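Local coordinates for protein Pcdhgb2 (Mus musculus, PDB 5SZR) that probably mediates calcium-dependent cell adhesion and may help establish and maintain specific neuronal connections, here as its extracellular cadherin domains 3 to 6, at residues A[116-121]-A[204-209]; A[178-183]-A[200-205]; A[402-407]-A[422-427]. All coordinates share one frame; numbering follows the deposited sequence.

Interaction 1 of 3, residues A[116-121]-A[204-209]; sequences FTPLPE and HISDVN. With CA (calcium ion), chain N; CA (calcium ion), chain M; CA (calcium ion), chain O.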
loop_
_atom_site.group_PDB
_atom_site.type_symbol
_atom_site.label_atom_id
_atom_site.label_comp_id
_atom_site.label_asym_id
_atom_site.label_seq_id
_atom_site.Cartn_x
_atom_site.Cartn_y
_atom_site.Cartn_z
ATOM N N PHE A 116 13.770 15.634 11.999
ATOM C CA PHE A 116 13.365 14.279 12.383
ATOM C C PHE A 116 13.385 13.395 11.137
ATOM O O PHE A 116 12.446 13.409 10.340
ATOM C CB PHE A 116 11.977 14.332 13.018
ATOM C CG PHE A 116 11.688 13.226 14.011
ATOM C CD1 PHE A 116 12.289 11.983 13.911
ATOM C CD2 PHE A 116 10.784 13.440 15.046
ATOM C CE1 PHE A 116 11.994 10.976 14.832
ATOM C CE2 PHE A 116 10.484 12.436 15.962
ATOM C CZ PHE A 116 11.093 11.208 15.856
ATOM N N THR A 117 14.457 12.627 10.958
ATOM C CA THR A 117 14.659 11.847 9.734
ATOM C C THR A 117 15.024 10.379 10.001
ATOM O O THR A 117 16.100 10.092 10.519
ATOM C CB THR A 117 15.785 12.462 8.861
ATOM O OG1 THR A 117 15.381 13.746 8.371
ATOM C CG2 THR A 117 16.115 11.551 7.682
ATOM N N PRO A 118 14.134 9.438 9.644
ATOM C CA PRO A 118 12.785 9.657 9.119
ATOM C C PRO A 118 11.792 9.976 10.228
ATOM O O PRO A 118 12.123 9.841 11.408
ATOM C CB PRO A 118 12.449 8.318 8.461
ATOM C CG PRO A 118 13.202 7.327 9.274
ATOM C CD PRO A 118 14.494 8.006 9.636
ATOM N N LEU A 119 10.581 10.377 9.839
ATOM C CA LEU A 119 9.553 10.786 10.783
ATOM C C LEU A 119 8.521 9.677 10.916
ATOM O O LEU A 119 7.794 9.406 9.947
ATOM C CB LEU A 119 8.892 12.080 10.307
ATOM C CG LEU A 119 7.832 12.726 11.196
ATOM C CD1 LEU A 119 8.433 13.126 12.526
ATOM C CD2 LEU A 119 7.223 13.933 10.505
ATOM N N PRO A 120 8.425 9.005 12.067
ATOM C CA PRO A 120 7.448 7.916 12.219
ATOM C C PRO A 120 6.022 8.370 11.939
ATOM O O PRO A 120 5.589 9.437 12.380
ATOM C CB PRO A 120 7.617 7.495 13.682
ATOM C CG PRO A 120 9.025 7.853 14.009
ATOM C CD PRO A 120 9.348 9.085 13.213
ATOM N N GLU A 121 5.285 7.530 11.208
ATOM C CA GLU A 121 3.921 7.864 10.820
ATOM C C GLU A 121 2.965 7.920 12.004
ATOM O O GLU A 121 1.870 8.474 11.874
ATOM C CB GLU A 121 3.406 6.849 9.799
ATOM C CG GLU A 121 3.169 5.463 10.362
ATOM C CD GLU A 121 2.604 4.518 9.325
ATOM O OE1 GLU A 121 3.046 3.350 9.279
ATOM O OE2 GLU A 121 1.728 4.947 8.546
ATOM N N HIS A 204 10.809 12.152 5.230
ATOM C CA HIS A 204 10.591 10.742 4.952
ATOM C C HIS A 204 9.760 10.157 6.085
ATOM O O HIS A 204 10.169 10.213 7.249
ATOM C CB HIS A 204 11.920 10.003 4.815
ATOM C CG HIS A 204 12.658 10.325 3.553
ATOM N ND1 HIS A 204 12.027 10.796 2.423
ATOM C CD2 HIS A 204 13.974 10.242 3.243
ATOM C CE1 HIS A 204 12.922 10.991 1.471
ATOM N NE2 HIS A 204 14.110 10.662 1.943
ATOM N N ILE A 205 8.594 9.617 5.749
ATOM C CA ILE A 205 7.700 9.028 6.739
ATOM C C ILE A 205 8.013 7.541 6.836
ATOM O O ILE A 205 7.874 6.808 5.850
ATOM C CB ILE A 205 6.227 9.255 6.371
ATOM C CG1 ILE A 205 5.941 10.746 6.159
ATOM C CG2 ILE A 205 5.322 8.680 7.447
ATOM C CD1 ILE A 205 6.084 11.587 7.409
ATOM N N SER A 206 8.445 7.095 8.014
ATOM C CA SER A 206 8.802 5.698 8.215
ATOM C C SER A 206 7.574 4.873 8.609
ATOM O O SER A 206 6.575 5.395 9.112
ATOM C CB SER A 206 9.898 5.565 9.277
ATOM O OG SER A 206 9.482 6.115 10.510
ATOM N N ASP A 207 7.667 3.568 8.379
ATOM C CA ASP A 207 6.513 2.683 8.495
ATOM C C ASP A 207 6.329 2.166 9.915
ATOM O O ASP A 207 7.297 1.929 10.644
ATOM C CB ASP A 207 6.644 1.498 7.534
ATOM C CG ASP A 207 5.425 0.582 7.563
ATOM O OD1 ASP A 207 4.317 1.055 7.228
ATOM O OD2 ASP A 207 5.577 -0.612 7.906
ATOM N N VAL A 208 5.067 1.997 10.295
ATOM C CA VAL A 208 4.645 1.334 11.520
ATOM C C VAL A 208 3.683 0.220 11.119
ATOM O O VAL A 208 2.995 0.316 10.098
ATOM C CB VAL A 208 3.989 2.338 12.501
ATOM C CG1 VAL A 208 3.330 1.636 13.675
ATOM C CG2 VAL A 208 5.027 3.332 13.003
ATOM N N ASN A 209 3.664 -0.862 11.899
ATOM C CA ASN A 209 2.763 -1.978 11.616
ATOM C C ASN A 209 1.367 -1.612 12.111
ATOM O O ASN A 209 0.925 -2.014 13.190
ATOM C CB ASN A 209 3.261 -3.266 12.260
ATOM C CG ASN A 209 2.453 -4.479 11.825
ATOM O OD1 ASN A 209 1.856 -4.483 10.749
ATOM N ND2 ASN A 209 2.431 -5.513 12.661
HETATM CA CA CA N . 2.137 1.184 8.043
HETATM CA CA CA M . -0.530 4.075 8.267
HETATM CA CA CA O . 0.982 -5.209 8.629
HETATM O O HOH W 1 -2.683 2.918 7.696
HETATM O O HOH W 2 -1.744 5.770 9.442
#
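E121 meets D207 and V208 at one calcium ion and reaches a second with its other oxygen, at the junction between cadherin domains 4 and 5. Its OE1 joins D207 OD1 and V208 O on the first ion, while OE2 binds the second at 2.4 Å alongside two waters. E176, D210 and D243 complete the first site; D174, E176 and D210 the second. The D207 carboxylate also has N247 as a polar partner; N209 OD1 binds a third calcium. E121 OE1 takes V208 N-H on its anti lone pair, at 2.6 Å, joining metal site to linker backbone. Chi1 (69°) puts E121 CG between its backbone N and carbonyl carbon, against the V208 methyl CG2, and the extended chain beyond carries the carboxylate to the ions. E121 CB rests 3.5 Å from I205 CG2. The parallel ladder follows: L119 N to H204 O, S206 N to L119 O, and a longer E121 N to S206 O bond. The L119 and I205 side chains lie side by side on the buried face, CD2 against CD1; S206 OG approaches P120 CA on the other. Strand 119-120 edges the sheet, parallel to 196-206, whose far side pairs with 180-189.

Interaction 2 of 3, residues A[178-183]-A[200-205]; sequences IPEYNV and IITLHI. With NAG (2-acetamido-2-deoxy-beta-D-glucopyranose), chain D.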
loop_
_atom_site.group_PDB
_atom_site.type_symbol
_atom_site.label_atom_id
_atom_site.label_comp_id
_atom_site.label_asym_id
_atom_site.label_seq_id
_atom_site.Cartn_x
_atom_site.Cartn_y
_atom_site.Cartn_z
ATOM N N ILE A 178 0.633 9.164 2.297
ATOM C CA ILE A 178 1.679 10.079 1.836
ATOM C C ILE A 178 3.012 9.667 2.449
ATOM O O ILE A 178 3.233 9.876 3.650
ATOM C CB ILE A 178 1.355 11.538 2.190
ATOM C CG1 ILE A 178 0.070 11.993 1.501
ATOM C CG2 ILE A 178 2.514 12.432 1.797
ATOM C CD1 ILE A 178 -0.444 13.320 2.001
ATOM N N PRO A 179 3.924 9.087 1.671
ATOM C CA PRO A 179 5.171 8.578 2.256
ATOM C C PRO A 179 6.281 9.613 2.347
ATOM O O PRO A 179 7.225 9.429 3.121
ATOM C CB PRO A 179 5.554 7.435 1.306
ATOM C CG PRO A 179 5.003 7.858 -0.010
ATOM C CD PRO A 179 3.734 8.627 0.283
ATOM N N GLU A 180 6.183 10.697 1.574
ATOM C CA GLU A 180 7.237 11.703 1.506
ATOM C C GLU A 180 6.621 13.095 1.468
ATOM O O GLU A 180 5.541 13.296 0.910
ATOM C CB GLU A 180 8.130 11.483 0.277
ATOM C CG GLU A 180 9.477 12.176 0.331
ATOM C CD GLU A 180 10.297 11.934 -0.923
ATOM O OE1 GLU A 180 10.283 12.799 -1.826
ATOM O OE2 GLU A 180 10.943 10.866 -1.012
ATOM N N TYR A 181 7.322 14.062 2.063
ATOM C CA TYR A 181 6.859 15.443 2.130
ATOM C C TYR A 181 7.973 16.402 1.738
ATOM O O TYR A 181 9.121 16.243 2.166
ATOM C CB TYR A 181 6.381 15.818 3.536
ATOM C CG TYR A 181 5.027 15.286 3.928
ATOM C CD1 TYR A 181 3.867 15.812 3.379
ATOM C CD2 TYR A 181 4.904 14.281 4.879
ATOM C CE1 TYR A 181 2.623 15.334 3.751
ATOM C CE2 TYR A 181 3.668 13.797 5.255
ATOM C CZ TYR A 181 2.534 14.329 4.690
ATOM O OH TYR A 181 1.304 13.854 5.068
ATOM N N ASN A 182 7.627 17.413 0.945
ATOM C CA ASN A 182 8.508 18.545 0.667
ATOM C C ASN A 182 7.881 19.786 1.295
ATOM O O ASN A 182 6.859 20.284 0.812
ATOM C CB ASN A 182 8.731 18.727 -0.834
ATOM C CG ASN A 182 9.868 17.872 -1.364
ATOM O OD1 ASN A 182 10.774 17.499 -0.620
ATOM N ND2 ASN A 182 9.827 17.560 -2.658
ATOM N N VAL A 183 8.489 20.278 2.372
ATOM C CA VAL A 183 7.957 21.394 3.147
ATOM C C VAL A 183 8.827 22.614 2.885
ATOM O O VAL A 183 10.023 22.615 3.204
ATOM C CB VAL A 183 7.901 21.063 4.646
ATOM C CG1 VAL A 183 7.224 22.182 5.418
ATOM C CG2 VAL A 183 7.175 19.740 4.866
ATOM N N ILE A 200 13.590 24.221 1.521
ATOM C CA ILE A 200 12.700 23.080 1.344
ATOM C C ILE A 200 13.197 21.953 2.237
ATOM O O ILE A 200 14.334 21.489 2.089
ATOM C CB ILE A 200 12.631 22.641 -0.125
ATOM C CG1 ILE A 200 12.132 23.807 -0.986
ATOM C CG2 ILE A 200 11.736 21.422 -0.273
ATOM C CD1 ILE A 200 12.152 23.534 -2.464
ATOM N N ILE A 201 12.356 21.533 3.176
ATOM C CA ILE A 201 12.656 20.419 4.065
ATOM C C ILE A 201 11.950 19.190 3.517
ATOM O O ILE A 201 10.722 19.187 3.368
ATOM C CB ILE A 201 12.208 20.704 5.506
ATOM C CG1 ILE A 201 12.795 22.024 6.003
ATOM C CG2 ILE A 201 12.608 19.559 6.422
ATOM C CD1 ILE A 201 12.375 22.373 7.406
ATOM N N THR A 202 12.724 18.151 3.215
ATOM C CA THR A 202 12.174 16.885 2.750
ATOM C C THR A 202 11.961 15.958 3.939
ATOM O O THR A 202 12.876 15.751 4.743
ATOM C CB THR A 202 13.103 16.231 1.727
ATOM O OG1 THR A 202 13.110 17.011 0.522
ATOM C CG2 THR A 202 12.637 14.816 1.410
ATOM N N LEU A 203 10.754 15.411 4.049
ATOM C CA LEU A 203 10.384 14.530 5.149
ATOM C C LEU A 203 10.129 13.122 4.632
ATOM O O LEU A 203 9.333 12.925 3.705
ATOM C CB LEU A 203 9.144 15.054 5.877
ATOM C CG LEU A 203 9.347 16.416 6.540
ATOM C CD1 LEU A 203 8.114 16.818 7.339
ATOM C CD2 LEU A 203 10.586 16.379 7.418
ATOM N N HIS A 204 10.809 12.152 5.230
ATOM C CA HIS A 204 10.591 10.742 4.952
ATOM C C HIS A 204 9.760 10.157 6.085
ATOM O O HIS A 204 10.169 10.213 7.249
ATOM C CB HIS A 204 11.920 10.003 4.815
ATOM C CG HIS A 204 12.658 10.325 3.553
ATOM N ND1 HIS A 204 12.027 10.796 2.423
ATOM C CD2 HIS A 204 13.974 10.242 3.243
ATOM C CE1 HIS A 204 12.922 10.991 1.471
ATOM N NE2 HIS A 204 14.110 10.662 1.943
ATOM N N ILE A 205 8.594 9.617 5.749
ATOM C CA ILE A 205 7.700 9.028 6.739
ATOM C C ILE A 205 8.013 7.541 6.836
ATOM O O ILE A 205 7.874 6.808 5.850
ATOM C CB ILE A 205 6.227 9.255 6.371
ATOM C CG1 ILE A 205 5.941 10.746 6.159
ATOM C CG2 ILE A 205 5.322 8.680 7.447
ATOM C CD1 ILE A 205 6.084 11.587 7.409
HETATM C C1 NAG D . 10.857 16.746 -3.265
HETATM C C2 NAG D . 10.269 15.576 -4.051
HETATM C C3 NAG D . 11.392 14.705 -4.599
HETATM C C4 NAG D . 12.333 15.543 -5.455
HETATM C C5 NAG D . 12.861 16.727 -4.641
HETATM C C6 NAG D . 13.721 17.673 -5.452
HETATM C C7 NAG D . 8.051 14.692 -3.481
HETATM C C8 NAG D . 7.264 13.835 -2.536
HETATM N N2 NAG D . 9.362 14.786 -3.233
HETATM O O3 NAG D . 10.840 13.634 -5.356
HETATM O O4 NAG D . 13.412 14.733 -5.917
HETATM O O5 NAG D . 11.765 17.500 -4.117
HETATM O O6 NAG D . 12.962 18.338 -6.453
HETATM O O7 NAG D . 7.525 15.272 -4.427
#
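Y181 and L203 face each other as a hydrogen-bonded antiparallel pair, their CB atoms 3.7 Å apart, at the centre of the apolar face of this hairpin. L203 CB lies near the plane of the Y181 ring, at its edge. Farther along the same edge I205 CD1 comes in plane, 3.9 Å from Y181 CD2, and I178 CG2, from the tyrosine's own segment, covers part of one ring face. On the other flank V183 CG2 crosses to L203 CD1 at 3.9 Å. The backbones beneath these side chains form a regular ladder, with reciprocal N-H to O bonds joining Y181 to L203 and V183 to I201, and I205 N extending it to P179 O.

The opposite face is polar and carries a sugar. N182 is glycosylated through ND2, within the N-V-T sequon that ends at T184. With ND2 bonded to the glycan, the carbonyl OD1 accepts T202 OG1 at 2.6 Å, the hydroxyl approaching almost in line with the carbonyl (165°), which should limit rotation of the linked amide. T202 OG1 can reach it because it stands anti to its own carbonyl carbon (chi1 -68°). Next along, E180 extends beside H204: its OE1 accepts the acetamide N2 of the N-acetylglucosamine at 2.6 Å, whereas OE2 approaches the ring edge at H204 CE1, 3.2 Å away, with carboxylate and imidazole planes 49° apart. The carboxylate thus lies between the sugar, which it binds, and the histidine ring edge, which it only approaches.

In the cadherin sandwich, F155 of strand 155-159 meets the Y181 ring edge-to-face and also touches V183 and L203, while I129 and I132 of strand 128-135 close over L203 and I201. Strands 180-189 and 196-206 are the two inner strands of their sheet, between 145-149 and 119-120.

Interaction 3 of 3, residues A[402-407]-A[422-427]; sequences RQRLLV and TLHLIF. With MAN (alpha-D-mannopyranose), chain B.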
loop_
_atom_site.group_PDB
_atom_site.type_symbol
_atom_site.label_atom_id
_atom_site.label_comp_id
_atom_site.label_asym_id
_atom_site.label_seq_id
_atom_site.Cartn_x
_atom_site.Cartn_y
_atom_site.Cartn_z
ATOM N N ARG A 402 -39.386 -72.674 -21.790
ATOM C CA ARG A 402 -38.198 -72.136 -21.141
ATOM C C ARG A 402 -37.783 -70.837 -21.818
ATOM O O ARG A 402 -37.617 -70.794 -23.041
ATOM C CB ARG A 402 -37.042 -73.136 -21.193
ATOM C CG ARG A 402 -37.263 -74.427 -20.419
ATOM C CD ARG A 402 -35.951 -75.187 -20.296
ATOM N NE ARG A 402 -34.892 -74.319 -19.777
ATOM C CZ ARG A 402 -34.366 -74.420 -18.561
ATOM N NH1 ARG A 402 -34.783 -75.371 -17.734
ATOM N NH2 ARG A 402 -33.411 -73.578 -18.177
ATOM N N GLN A 403 -37.606 -69.787 -21.018
ATOM C CA GLN A 403 -37.196 -68.482 -21.511
ATOM C C GLN A 403 -35.980 -68.001 -20.733
ATOM O O GLN A 403 -35.775 -68.378 -19.575
ATOM C CB GLN A 403 -38.331 -67.458 -21.394
ATOM C CG GLN A 403 -39.536 -67.782 -22.258
ATOM C CD GLN A 403 -39.293 -67.479 -23.719
ATOM O OE1 GLN A 403 -38.437 -66.656 -24.058
ATOM N NE2 GLN A 403 -40.043 -68.137 -24.596
ATOM N N ARG A 404 -35.176 -67.160 -21.374
ATOM C CA ARG A 404 -33.945 -66.675 -20.765
ATOM C C ARG A 404 -33.739 -65.207 -21.097
ATOM O O ARG A 404 -33.803 -64.818 -22.267
ATOM C CB ARG A 404 -32.745 -67.493 -21.240
ATOM C CG ARG A 404 -31.403 -66.927 -20.824
ATOM C CD ARG A 404 -30.280 -67.758 -21.418
ATOM N NE ARG A 404 -28.963 -67.255 -21.052
ATOM C CZ ARG A 404 -28.368 -66.223 -21.641
ATOM N NH1 ARG A 404 -27.162 -65.842 -21.243
ATOM N NH2 ARG A 404 -28.977 -65.568 -22.623
ATOM N N LEU A 405 -33.487 -64.403 -20.063
ATOM C CA LEU A 405 -33.184 -62.983 -20.192
ATOM C C LEU A 405 -31.823 -62.697 -19.572
ATOM O O LEU A 405 -31.540 -63.148 -18.456
ATOM C CB LEU A 405 -34.238 -62.115 -19.496
ATOM C CG LEU A 405 -35.662 -61.927 -20.017
ATOM C CD1 LEU A 405 -36.370 -60.914 -19.134
ATOM C CD2 LEU A 405 -35.676 -61.465 -21.455
ATOM N N LEU A 406 -30.991 -61.938 -20.285
ATOM C CA LEU A 406 -29.734 -61.421 -19.750
ATOM C C LEU A 406 -29.910 -59.921 -19.552
ATOM O O LEU A 406 -29.990 -59.167 -20.527
ATOM C CB LEU A 406 -28.560 -61.728 -20.679
ATOM C CG LEU A 406 -27.225 -61.085 -20.277
ATOM C CD1 LEU A 406 -26.830 -61.498 -18.865
ATOM C CD2 LEU A 406 -26.119 -61.435 -21.265
ATOM N N VAL A 407 -29.973 -59.491 -18.296
ATOM C CA VAL A 407 -30.300 -58.110 -17.963
ATOM C C VAL A 407 -29.077 -57.410 -17.388
ATOM O O VAL A 407 -28.210 -58.025 -16.756
ATOM C CB VAL A 407 -31.486 -58.021 -16.979
ATOM C CG1 VAL A 407 -32.712 -58.706 -17.561
ATOM C CG2 VAL A 407 -31.111 -58.629 -15.636
ATOM N N THR A 422 -28.556 -63.253 -15.182
ATOM C CA THR A 422 -29.303 -64.091 -16.112
ATOM C C THR A 422 -30.551 -64.621 -15.421
ATOM O O THR A 422 -30.465 -65.228 -14.349
ATOM C CB THR A 422 -28.459 -65.259 -16.622
ATOM O OG1 THR A 422 -27.343 -64.762 -17.364
ATOM C CG2 THR A 422 -29.294 -66.143 -17.529
ATOM N N LEU A 423 -31.702 -64.387 -16.031
ATOM C CA LEU A 423 -32.988 -64.771 -15.464
ATOM C C LEU A 423 -33.568 -65.881 -16.322
ATOM O O LEU A 423 -33.974 -65.637 -17.463
ATOM C CB LEU A 423 -33.942 -63.581 -15.410
ATOM C CG LEU A 423 -33.489 -62.307 -14.705
ATOM C CD1 LEU A 423 -34.598 -61.276 -14.800
ATOM C CD2 LEU A 423 -33.140 -62.593 -13.258
ATOM N N HIS A 424 -33.595 -67.095 -15.778
ATOM C CA HIS A 424 -34.264 -68.222 -16.413
ATOM C C HIS A 424 -35.734 -68.176 -16.014
ATOM O O HIS A 424 -36.076 -68.400 -14.849
ATOM C CB HIS A 424 -33.623 -69.546 -16.000
ATOM C CG HIS A 424 -32.163 -69.638 -16.319
ATOM N ND1 HIS A 424 -31.685 -69.679 -17.612
ATOM C CD2 HIS A 424 -31.078 -69.715 -15.513
ATOM C CE1 HIS A 424 -30.367 -69.767 -17.588
ATOM N NE2 HIS A 424 -29.973 -69.792 -16.328
ATOM N N LEU A 425 -36.598 -67.872 -16.974
ATOM C CA LEU A 425 -38.037 -67.811 -16.752
ATOM C C LEU A 425 -38.678 -68.999 -17.459
ATOM O O LEU A 425 -38.577 -69.128 -18.683
ATOM C CB LEU A 425 -38.609 -66.487 -17.256
ATOM C CG LEU A 425 -37.760 -65.262 -16.904
ATOM C CD1 LEU A 425 -38.371 -63.988 -17.466
ATOM C CD2 LEU A 425 -37.564 -65.146 -15.399
ATOM N N ILE A 426 -39.325 -69.870 -16.690
ATOM C CA ILE A 426 -39.851 -71.133 -17.196
ATOM C C ILE A 426 -41.345 -71.179 -16.919
ATOM O O ILE A 426 -41.765 -71.156 -15.754
ATOM C CB ILE A 426 -39.140 -72.335 -16.560
ATOM C CG1 ILE A 426 -37.630 -72.225 -16.776
ATOM C CG2 ILE A 426 -39.682 -73.642 -17.128
ATOM C CD1 ILE A 426 -36.871 -73.419 -16.271
ATOM N N PHE A 427 -42.143 -71.248 -17.980
ATOM C CA PHE A 427 -43.589 -71.312 -17.837
ATOM C C PHE A 427 -44.027 -72.692 -17.375
ATOM O O PHE A 427 -43.542 -73.715 -17.866
ATOM C CB PHE A 427 -44.277 -70.968 -19.156
ATOM C CG PHE A 427 -44.256 -69.506 -19.483
ATOM C CD1 PHE A 427 -45.133 -68.632 -18.862
ATOM C CD2 PHE A 427 -43.362 -69.003 -20.412
ATOM C CE1 PHE A 427 -45.114 -67.283 -19.162
ATOM C CE2 PHE A 427 -43.343 -67.661 -20.715
ATOM C CZ PHE A 427 -44.221 -66.801 -20.089
HETATM C C1 MAN B . -26.133 -65.128 -16.674
HETATM C C2 MAN B . -25.011 -64.414 -17.429
HETATM C C3 MAN B . -24.811 -65.090 -18.789
HETATM C C4 MAN B . -24.539 -66.594 -18.622
HETATM C C5 MAN B . -25.665 -67.267 -17.815
HETATM C C6 MAN B . -25.322 -68.707 -17.440
HETATM O O2 MAN B . -23.765 -64.538 -16.731
HETATM O O3 MAN B . -23.767 -64.483 -19.550
HETATM O O4 MAN B . -24.456 -67.208 -19.897
HETATM O O5 MAN B . -25.918 -66.532 -16.571
HETATM O O6 MAN B . -26.440 -69.292 -16.776
HETATM O O HOH W 3 -33.471 -70.446 -19.494
#
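R402 lays one face of its guanidinium over the I426 methyl CD1, which sits 3.2 Å above the plane toward the rim, closest to NH1. The two side chains run the same way on one face of the hairpin of strands 402-410 and 418-428, the antiparallel F-G pair of the last cadherin domain in this fragment. A bend at chi3 (51°) brings NE round, and the guanidinium beyond it covers the isoleucine tip.

Hydrogen-bonded pairs Q403 with L425 and L405 with L423 hold the backbones together; L423 N to L405 O is the straightest of the four bonds, at 176°. On their face L405 CD1 meets L425 CD1 at 4.0 Å and V407 CG1 reaches L423 CD1; L405 and L425 pack on F380, and V407 on L382, in the sandwich core. Q403 turns its amide away from this ladder, giving OE1 to S375 and NE2 to S400 O, while its CG touches F427 CE2.

Farther along, the R402-I426 face becomes glycosylated. T422 OG1 carries an O-linked mannose, with L406 CD1 3.7 Å from the sugar's C2. R404, extended from CG to NE, passes T422 CG2 and offers NH1 to mannose O4 in a weak bond of 3.3 Å; the firmer partner of its guanidinium is Q373 OE1, at NH2. D333 OD2 is also hydrogen-bonded to the sugar. Beside R404, T422 CG2 covers one face of the H424 ring, off toward its rim. One water donates to Q403 O at 3.1 Å, lies 2.7 Å from H424 ND1 and takes a weak bond from R402 NH2.

Interactions 1 and 2 share strand 196-206 and address its two edges: parallel pairing with 119-120 on one side, antiparallel pairing with 180-189 on the other, with H204 and I205 common to both and centres 10 Å apart. Interaction 3 repeats the hairpin of interaction 2 in another cadherin domain, its centre 95 Å away. Both hairpins turn one face to the sandwich core and the other to a glycan, N-linked in interaction 2 and O-linked in interaction 3. Interaction 3 is a buried contact, whereas interactions 1 and 2 are partly buried. Interaction 1, at the domain end, differs in chemistry: carboxylates and calcium ions take over where the strands run out into the linker.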